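Local atomic coordinates of putative oxidoreductase (Gluconobacter oxydans, PDB entry 3WJ7), a protein that belongs to the short-chain dehydrogenase/reductase family and is probably an NAD(P)-dependent oxidoreductase acting on carbonyl compounds. Residues G23-R31 and P184-T193; L174-S182 and G234-G244. All coordinates share one frame; numbering follows the deposited sequence.

Interaction 1. Residues G23-R31 and P184-T193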
loop_
_atom_site.group_PDB
_atom_site.type_symbol
_atom_site.label_atom_id
_atom_site.label_comp_id
_atom_site.label_asym_id
_atom_site.label_seq_id
_atom_site.Cartn_x
_atom_site.Cartn_y
_atom_site.Cartn_z
ATOM N N GLY A 23 0.028 -10.553 -23.678
ATOM C CA GLY A 23 0.105 -11.548 -22.626
ATOM C C GLY A 23 -0.063 -13.005 -23.080
ATOM O O GLY A 23 -0.300 -13.318 -24.257
ATOM N N PHE A 24 0.114 -13.887 -22.106
ATOM C CA PHE A 24 0.045 -15.308 -22.256
ATOM C C PHE A 24 -1.358 -15.698 -22.727
ATOM O O PHE A 24 -1.502 -16.340 -23.770
ATOM C CB PHE A 24 0.429 -15.952 -20.913
ATOM C CG PHE A 24 0.549 -17.447 -20.960
ATOM C CD1 PHE A 24 1.186 -18.089 -22.038
ATOM C CD2 PHE A 24 0.026 -18.248 -19.904
ATOM C CE1 PHE A 24 1.271 -19.500 -22.062
ATOM C CE2 PHE A 24 0.134 -19.653 -19.945
ATOM C CZ PHE A 24 0.758 -20.273 -21.021
ATOM N N VAL A 25 -2.387 -15.273 -22.000
ATOM C CA VAL A 25 -3.773 -15.544 -22.400
ATOM C C VAL A 25 -4.293 -14.684 -23.569
ATOM O O VAL A 25 -4.929 -15.208 -24.494
ATOM C CB VAL A 25 -4.744 -15.393 -21.221
ATOM C CG1 VAL A 25 -6.170 -15.562 -21.728
ATOM C CG2 VAL A 25 -4.381 -16.390 -20.144
ATOM N N GLY A 26 -4.022 -13.388 -23.503
ATOM C CA GLY A 26 -4.414 -12.457 -24.537
ATOM C C GLY A 26 -3.958 -12.919 -25.912
ATOM O O GLY A 26 -4.738 -12.921 -26.906
ATOM N N SER A 27 -2.706 -13.347 -26.009
ATOM C CA SER A 27 -2.296 -13.728 -27.358
ATOM C C SER A 27 -2.865 -15.060 -27.778
ATOM O O SER A 27 -3.130 -15.286 -28.962
ATOM C CB SER A 27 -0.791 -13.646 -27.582
ATOM O OG SER A 27 -0.150 -14.714 -26.980
ATOM N N ALA A 28 -3.090 -15.951 -26.830
ATOM C CA ALA A 28 -3.644 -17.204 -27.265
ATOM C C ALA A 28 -5.113 -17.002 -27.681
ATOM O O ALA A 28 -5.572 -17.620 -28.640
ATOM C CB ALA A 28 -3.491 -18.263 -26.210
ATOM N N VAL A 29 -5.812 -16.099 -26.988
ATOM C CA VAL A 29 -7.164 -15.735 -27.332
ATOM C C VAL A 29 -7.154 -15.133 -28.746
ATOM O O VAL A 29 -7.979 -15.487 -29.597
ATOM C CB VAL A 29 -7.772 -14.781 -26.275
ATOM C CG1 VAL A 29 -8.977 -14.009 -26.834
ATOM C CG2 VAL A 29 -8.239 -15.586 -25.087
ATOM N N ALA A 30 -6.192 -14.255 -29.008
ATOM C CA ALA A 30 -6.105 -13.604 -30.303
ATOM C C ALA A 30 -5.976 -14.625 -31.437
ATOM O O ALA A 30 -6.709 -14.524 -32.421
ATOM C CB ALA A 30 -4.947 -12.630 -30.341
ATOM N N ARG A 31 -5.069 -15.596 -31.290
ATOM C CA ARG A 31 -4.829 -16.612 -32.326
ATOM C C ARG A 31 -6.132 -17.338 -32.655
ATOM O O ARG A 31 -6.463 -17.510 -33.823
ATOM C CB ARG A 31 -3.735 -17.630 -31.923
ATOM C CG ARG A 31 -2.307 -17.087 -31.975
ATOM C CD ARG A 31 -1.279 -18.022 -31.326
ATOM N NE ARG A 31 -0.285 -17.219 -30.597
ATOM C CZ ARG A 31 -0.062 -17.233 -29.270
ATOM N NH1 ARG A 31 -0.701 -18.061 -28.450
ATOM N NH2 ARG A 31 0.851 -16.418 -28.757
ATOM N N PRO A 184 -3.730 -21.035 -16.058
ATOM C CA PRO A 184 -3.407 -21.580 -17.371
ATOM C C PRO A 184 -1.950 -21.939 -17.490
ATOM O O PRO A 184 -1.107 -21.189 -17.077
ATOM C CB PRO A 184 -3.690 -20.433 -18.295
ATOM C CG PRO A 184 -3.403 -19.206 -17.463
ATOM C CD PRO A 184 -3.829 -19.556 -16.066
ATOM N N VAL A 185 -1.682 -23.104 -18.072
ATOM C CA VAL A 185 -0.351 -23.596 -18.304
ATOM C C VAL A 185 -0.333 -23.982 -19.764
ATOM O O VAL A 185 -1.373 -24.321 -20.337
ATOM C CB VAL A 185 -0.095 -24.819 -17.413
ATOM C CG1 VAL A 185 1.159 -25.555 -17.775
ATOM C CG2 VAL A 185 -0.066 -24.387 -15.969
ATOM N N GLY A 186 0.829 -23.898 -20.385
ATOM C CA GLY A 186 0.978 -24.369 -21.746
ATOM C C GLY A 186 2.192 -23.827 -22.446
ATOM O O GLY A 186 3.116 -23.307 -21.790
ATOM N N PRO A 187 2.207 -23.938 -23.776
ATOM C CA PRO A 187 3.377 -23.476 -24.515
ATOM C C PRO A 187 3.369 -21.971 -24.627
ATOM O O PRO A 187 2.352 -21.339 -24.353
ATOM C CB PRO A 187 3.219 -24.153 -25.887
ATOM C CG PRO A 187 1.765 -24.390 -26.031
ATOM C CD PRO A 187 1.271 -24.679 -24.630
ATOM N N ARG A 188 4.507 -21.397 -24.998
ATOM C CA ARG A 188 4.637 -19.945 -25.189
ATOM C C ARG A 188 4.538 -19.157 -23.886
ATOM O O ARG A 188 3.991 -18.055 -23.859
ATOM C CB ARG A 188 3.586 -19.421 -26.144
ATOM C CG ARG A 188 3.714 -19.905 -27.542
ATOM C CD ARG A 188 3.501 -18.675 -28.360
ATOM N NE ARG A 188 3.254 -19.012 -29.747
ATOM C CZ ARG A 188 3.421 -18.158 -30.746
ATOM N NH1 ARG A 188 3.846 -16.914 -30.498
ATOM N NH2 ARG A 188 3.165 -18.552 -31.983
ATOM N N ASP A 189 5.084 -19.705 -22.816
ATOM C CA ASP A 189 5.007 -19.035 -21.557
ATOM C C ASP A 189 6.297 -18.239 -21.385
ATOM O O ASP A 189 7.219 -18.637 -20.677
ATOM C CB ASP A 189 4.734 -20.006 -20.421
ATOM C CG ASP A 189 4.273 -19.296 -19.184
ATOM O OD1 ASP A 189 4.217 -18.042 -19.252
ATOM O OD2 ASP A 189 3.974 -19.966 -18.157
ATOM N N ILE A 190 6.298 -17.089 -22.047
ATOM C CA ILE A 190 7.476 -16.320 -22.388
ATOM C C ILE A 190 8.120 -15.633 -21.186
ATOM O O ILE A 190 9.328 -15.719 -20.993
ATOM C CB ILE A 190 7.078 -15.337 -23.499
ATOM C CG1 ILE A 190 6.958 -16.137 -24.815
ATOM C CG2 ILE A 190 8.017 -14.131 -23.546
ATOM C CD1 ILE A 190 6.158 -15.480 -25.913
ATOM N N LYS A 191 7.307 -14.983 -20.363
ATOM C CA LYS A 191 7.814 -14.278 -19.205
ATOM C C LYS A 191 8.342 -15.211 -18.124
ATOM O O LYS A 191 9.274 -14.839 -17.380
ATOM C CB LYS A 191 6.688 -13.441 -18.584
ATOM C CG LYS A 191 7.116 -12.705 -17.327
ATOM C CD LYS A 191 5.944 -12.099 -16.590
ATOM C CE LYS A 191 6.322 -11.811 -15.146
ATOM N NZ LYS A 191 6.041 -10.377 -14.856
ATOM N N PRO A 192 7.887 -16.474 -18.173
ATOM C CA PRO A 192 7.038 -17.386 -17.416
ATOM C C PRO A 192 6.166 -16.644 -16.432
ATOM O O PRO A 192 6.668 -15.896 -15.597
ATOM C CB PRO A 192 8.044 -18.281 -16.666
ATOM C CG PRO A 192 9.312 -17.499 -16.658
ATOM C CD PRO A 192 9.264 -16.998 -18.085
ATOM N N THR A 193 4.863 -16.844 -16.547
ATOM C CA THR A 193 3.931 -16.739 -15.404
ATOM C C THR A 193 4.533 -17.406 -14.149
ATOM O O THR A 193 5.461 -18.211 -14.261
ATOM C CB THR A 193 2.650 -17.567 -15.701
ATOM O OG1 THR A 193 2.999 -18.970 -15.779
ATOM C CG2 THR A 193 2.007 -17.134 -16.990
#
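Phe24, the first helical residue of 24-31, pushes its ring into the curl of chain that leaves the strand at Pro184 and Val185. Three polar backbone atoms meet the edge of the ring near its plane: Pro187 O lies 3.1 Å from CE1, Pro184 O lies 3.5 Å from CE2, and Gly186 N faces CZ. Over one face sits Asp189, its carboxylate nearly parallel to the ring and its CB 4.3 Å from the ring centroid, a CH-pi contact. Thr193 CG2 adds an oblique methyl contact at CD2. With CG anti to the backbone N (chi1 -174°), Phe24 swings its ring out from the helix into this curl. Val25 lies across Pro184 at about a right angle, CG2 4.0 Å from Pro184 CG.

A second contact lies two helical turns further on, where the guanidinium groups of Arg31 and Arg188 stack with centres 3.9 Å apart and planes at 27°. Ser27 O lies over the other face of the Arg31 group. Glu55 makes a salt bridge with Arg188 NH2 and a long, weak ion pair with Arg31 NE.

Behind Phe24, Asp189 is fixed by Thr193, which gives its N-H to OD1 and its OG1 proton, over 2.8 Å, to the syn lone pair of OD2. On the helix side, Gly23 sits at the N-cap, and its O accepts from both the N and the OG of Ser27. Gly23 and Gly26 close the TGxxGxxG signature of the Rossmann fold, which in relatives wraps the dinucleotide pyrophosphate. The contact therefore joins the probable cofactor helix to the loop after strand 176-185 through an aromatic rim, probably slightly positive, set against carbonyl oxygens, and through two guanidinium groups that Glu55 is likely to hold together.

Interaction 2. Residues L174-S182 and G234-G244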
loop_
_atom_site.group_PDB
_atom_site.type_symbol
_atom_site.label_atom_id
_atom_site.label_comp_id
_atom_site.label_asym_id
_atom_site.label_seq_id
_atom_site.Cartn_x
_atom_site.Cartn_y
_atom_site.Cartn_z
ATOM N N LEU A 174 -24.699 -2.932 -19.888
ATOM C CA LEU A 174 -23.454 -3.375 -20.528
ATOM C C LEU A 174 -23.588 -4.812 -21.156
ATOM O O LEU A 174 -23.967 -5.768 -20.514
ATOM C CB LEU A 174 -22.305 -3.285 -19.517
ATOM C CG LEU A 174 -20.920 -3.518 -20.109
ATOM C CD1 LEU A 174 -20.325 -2.251 -20.709
ATOM C CD2 LEU A 174 -19.987 -4.156 -19.087
ATOM N N PRO A 175 -23.324 -4.945 -22.443
ATOM C CA PRO A 175 -23.674 -6.256 -22.976
ATOM C C PRO A 175 -22.521 -7.240 -22.776
ATOM O O PRO A 175 -21.963 -7.767 -23.750
ATOM C CB PRO A 175 -23.906 -5.952 -24.451
ATOM C CG PRO A 175 -23.004 -4.793 -24.725
ATOM C CD PRO A 175 -23.099 -3.945 -23.502
ATOM N N ALA A 176 -22.144 -7.446 -21.520
ATOM C CA ALA A 176 -20.947 -8.246 -21.183
ATOM C C ALA A 176 -21.256 -9.665 -20.709
ATOM O O ALA A 176 -22.243 -9.919 -19.980
ATOM C CB ALA A 176 -20.064 -7.518 -20.160
ATOM N N ILE A 177 -20.415 -10.582 -21.164
ATOM C CA ILE A 177 -20.407 -11.956 -20.727
ATOM C C ILE A 177 -19.071 -12.143 -20.029
ATOM O O ILE A 177 -18.035 -11.724 -20.562
ATOM C CB ILE A 177 -20.440 -12.865 -21.959
ATOM C CG1 ILE A 177 -21.804 -12.766 -22.659
ATOM C CG2 ILE A 177 -19.989 -14.276 -21.614
ATOM C CD1 ILE A 177 -21.891 -13.370 -24.068
ATOM N N ILE A 178 -19.084 -12.779 -18.851
ATOM C CA ILE A 178 -17.873 -13.002 -18.054
ATOM C C ILE A 178 -17.363 -14.447 -18.070
ATOM O O ILE A 178 -18.100 -15.419 -17.849
ATOM C CB ILE A 178 -18.078 -12.622 -16.577
ATOM C CG1 ILE A 178 -18.658 -11.222 -16.476
ATOM C CG2 ILE A 178 -16.764 -12.786 -15.771
ATOM C CD1 ILE A 178 -18.997 -10.811 -15.047
ATOM N N VAL A 179 -16.051 -14.540 -18.205
ATOM C CA VAL A 179 -15.303 -15.760 -18.231
ATOM C C VAL A 179 -14.308 -15.699 -17.030
ATOM O O VAL A 179 -13.762 -14.631 -16.696
ATOM C CB VAL A 179 -14.704 -15.772 -19.644
ATOM C CG1 VAL A 179 -13.229 -16.067 -19.720
ATOM C CG2 VAL A 179 -15.580 -16.586 -20.616
ATOM N N ASN A 180 -14.135 -16.822 -16.348
ATOM C CA ASN A 180 -13.268 -16.978 -15.193
ATOM C C ASN A 180 -12.300 -18.168 -15.432
ATOM O O ASN A 180 -12.565 -19.293 -15.023
ATOM C CB ASN A 180 -14.113 -17.253 -13.943
ATOM C CG ASN A 180 -15.144 -16.156 -13.648
ATOM O OD1 ASN A 180 -14.937 -15.319 -12.753
ATOM N ND2 ASN A 180 -16.266 -16.167 -14.368
ATOM N N PRO A 181 -11.181 -17.939 -16.117
ATOM C CA PRO A 181 -10.157 -18.977 -16.276
ATOM C C PRO A 181 -9.545 -19.382 -14.926
ATOM O O PRO A 181 -9.500 -18.569 -14.014
ATOM C CB PRO A 181 -9.065 -18.278 -17.075
ATOM C CG PRO A 181 -9.664 -17.006 -17.591
ATOM C CD PRO A 181 -10.753 -16.638 -16.648
ATOM N N SER A 182 -9.130 -20.640 -14.796
ATOM C CA SER A 182 -8.384 -21.081 -13.634
ATOM C C SER A 182 -6.921 -20.713 -13.896
ATOM O O SER A 182 -6.632 -19.634 -14.403
ATOM C CB SER A 182 -8.554 -22.590 -13.412
ATOM O OG SER A 182 -8.092 -23.350 -14.531
ATOM N N GLY A 234 -22.690 -17.892 -25.270
ATOM C CA GLY A 234 -22.836 -17.447 -23.862
ATOM C C GLY A 234 -23.936 -16.426 -23.743
ATOM O O GLY A 234 -24.251 -15.796 -24.733
ATOM N N LYS A 235 -24.515 -16.265 -22.551
ATOM C CA LYS A 235 -25.578 -15.289 -22.318
ATOM C C LYS A 235 -25.060 -14.059 -21.567
ATOM O O LYS A 235 -24.378 -14.162 -20.541
ATOM C CB LYS A 235 -26.744 -15.899 -21.523
ATOM C CG LYS A 235 -27.657 -16.768 -22.367
ATOM C CD LYS A 235 -28.489 -17.732 -21.526
ATOM C CE LYS A 235 -29.255 -18.704 -22.431
ATOM N NZ LYS A 235 -29.773 -19.961 -21.791
ATOM N N ILE A 236 -25.398 -12.891 -22.075
ATOM C CA ILE A 236 -25.131 -11.667 -21.367
ATOM C C ILE A 236 -25.543 -11.715 -19.891
ATOM O O ILE A 236 -26.660 -12.072 -19.578
ATOM C CB ILE A 236 -25.756 -10.490 -22.094
ATOM C CG1 ILE A 236 -24.976 -10.283 -23.388
ATOM C CG2 ILE A 236 -25.667 -9.284 -21.182
ATOM C CD1 ILE A 236 -25.783 -9.769 -24.551
ATOM N N GLY A 237 -24.596 -11.409 -19.003
ATOM C CA GLY A 237 -24.821 -11.377 -17.564
ATOM C C GLY A 237 -24.324 -12.601 -16.801
ATOM O O GLY A 237 -24.293 -12.599 -15.540
ATOM N N GLU A 238 -23.946 -13.646 -17.532
ATOM C CA GLU A 238 -23.485 -14.858 -16.911
ATOM C C GLU A 238 -21.956 -14.882 -16.821
ATOM O O GLU A 238 -21.260 -14.237 -17.628
ATOM C CB GLU A 238 -23.950 -16.063 -17.728
ATOM C CG GLU A 238 -25.466 -16.210 -17.929
ATOM C CD GLU A 238 -26.231 -16.383 -16.623
ATOM O OE1 GLU A 238 -27.085 -15.518 -16.351
ATOM O OE2 GLU A 238 -25.968 -17.353 -15.869
ATOM N N LYS A 239 -21.457 -15.612 -15.818
ATOM C CA LYS A 239 -20.045 -15.976 -15.667
ATOM C C LYS A 239 -19.869 -17.423 -16.054
ATOM O O LYS A 239 -20.728 -18.282 -15.766
ATOM C CB LYS A 239 -19.598 -15.965 -14.195
ATOM C CG LYS A 239 -19.798 -14.709 -13.376
ATOM C CD LYS A 239 -19.881 -15.172 -11.925
ATOM C CE LYS A 239 -19.423 -14.125 -10.922
ATOM N NZ LYS A 239 -20.307 -14.136 -9.712
ATOM N N TYR A 240 -18.703 -17.739 -16.590
ATOM C CA TYR A 240 -18.398 -19.137 -16.859
ATOM C C TYR A 240 -17.003 -19.459 -16.451
ATOM O O TYR A 240 -16.065 -18.837 -16.926
ATOM C CB TYR A 240 -18.580 -19.450 -18.353
ATOM C CG TYR A 240 -19.920 -19.074 -18.956
ATOM C CD1 TYR A 240 -20.173 -17.758 -19.389
ATOM C CD2 TYR A 240 -20.924 -20.029 -19.119
ATOM C CE1 TYR A 240 -21.401 -17.406 -19.957
ATOM C CE2 TYR A 240 -22.157 -19.690 -19.687
ATOM C CZ TYR A 240 -22.391 -18.391 -20.108
ATOM O OH TYR A 240 -23.594 -18.059 -20.670
ATOM N N ILE A 241 -16.855 -20.412 -15.541
ATOM C CA ILE A 241 -15.519 -20.908 -15.126
ATOM C C ILE A 241 -14.860 -21.663 -16.285
ATOM O O ILE A 241 -15.485 -22.507 -16.902
ATOM C CB ILE A 241 -15.626 -21.854 -13.908
ATOM C CG1 ILE A 241 -16.018 -21.066 -12.664
ATOM C CG2 ILE A 241 -14.304 -22.562 -13.643
ATOM C CD1 ILE A 241 -16.760 -21.846 -11.616
ATOM N N LEU A 242 -13.608 -21.355 -16.585
ATOM C CA LEU A 242 -12.913 -22.055 -17.624
ATOM C C LEU A 242 -11.769 -22.801 -17.000
ATOM O O LEU A 242 -10.637 -22.366 -17.087
ATOM C CB LEU A 242 -12.425 -21.087 -18.692
ATOM C CG LEU A 242 -13.463 -20.329 -19.559
ATOM C CD1 LEU A 242 -12.753 -19.560 -20.688
ATOM C CD2 LEU A 242 -14.631 -21.213 -20.136
ATOM N N GLY A 243 -12.062 -23.931 -16.346
ATOM C CA GLY A 243 -11.031 -24.726 -15.665
ATOM C C GLY A 243 -10.594 -25.888 -16.520
ATOM O O GLY A 243 -11.133 -26.085 -17.603
ATOM N N GLY A 244 -9.623 -26.662 -16.045
ATOM C CA GLY A 244 -9.349 -27.984 -16.600
ATOM C C GLY A 244 -9.469 -29.074 -15.529
ATOM O O GLY A 244 -10.447 -29.839 -15.516
#
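Ile178 and Asn180 each use both N and O to bind the neighbouring strand of this Rossmann-fold sheet, where 176-181 and 239-242 run parallel. Ile178 N donates to Glu238 O and its O accepts from Tyr240 N; Asn180 N donates to Tyr240 O, and Asn180 O accepts from Leu242 N at 2.8 Å. Ser182 N continues the pattern to Leu242 O at 3.2 Å.

The tight part is the face of Val179, Tyr240 and Leu242, where Val179 CG1 meets Leu242 CD1 at 3.7 Å. Helix 220-233 covers the strand here, with Ala230 against Ile177 and Val179. With CG1 of Ile177 beside the backbone N (chi1 -69°), CG2 stands anti to that N and reaches the edge of the Tyr240 ring at CE1, 3.8 Å away, while the CG1 branch runs beside the backbone of Lys235 and Ile236 and puts CD1 near Gly234 O. An alanine in place of Ile177 would probably open a gap between the Tyr240 ring edge and Gly234.

The solvent side is the type II turn from Lys235 to Glu238. There exposed Ile236 lays CG1 beside Pro175 O, and Gly237 N binds Ala176 O at 3.0 Å. Glu238 turns outward to a salt bridge with Lys312. The start of the turn is also tied to strand 239-242: Tyr240 OH accepts the N-H of Lys235 at 2.8 Å with an N-H...O angle of 169°.

From the N terminus, the chain leaves strand 15-18 into helix 24-35, builds strands 39-44, 59-62, 78-83 and 120-124 of the sheet, and enters strand 176-185. Interaction 1 closes a loop of 152 residues when the end of that strand and the loop after it fold back onto the helix. Interaction 2 starts on the same strand, a little earlier, and closes a shorter loop of 51 residues at strand 239-248. The segments alternate along the chain, so the two loops cross. Their centres lie about 19 Å apart, and strand 176-185 is their common element: its body pairs with strand 239-248 within the sheet, while its end and the following loop pack against helix 24-35.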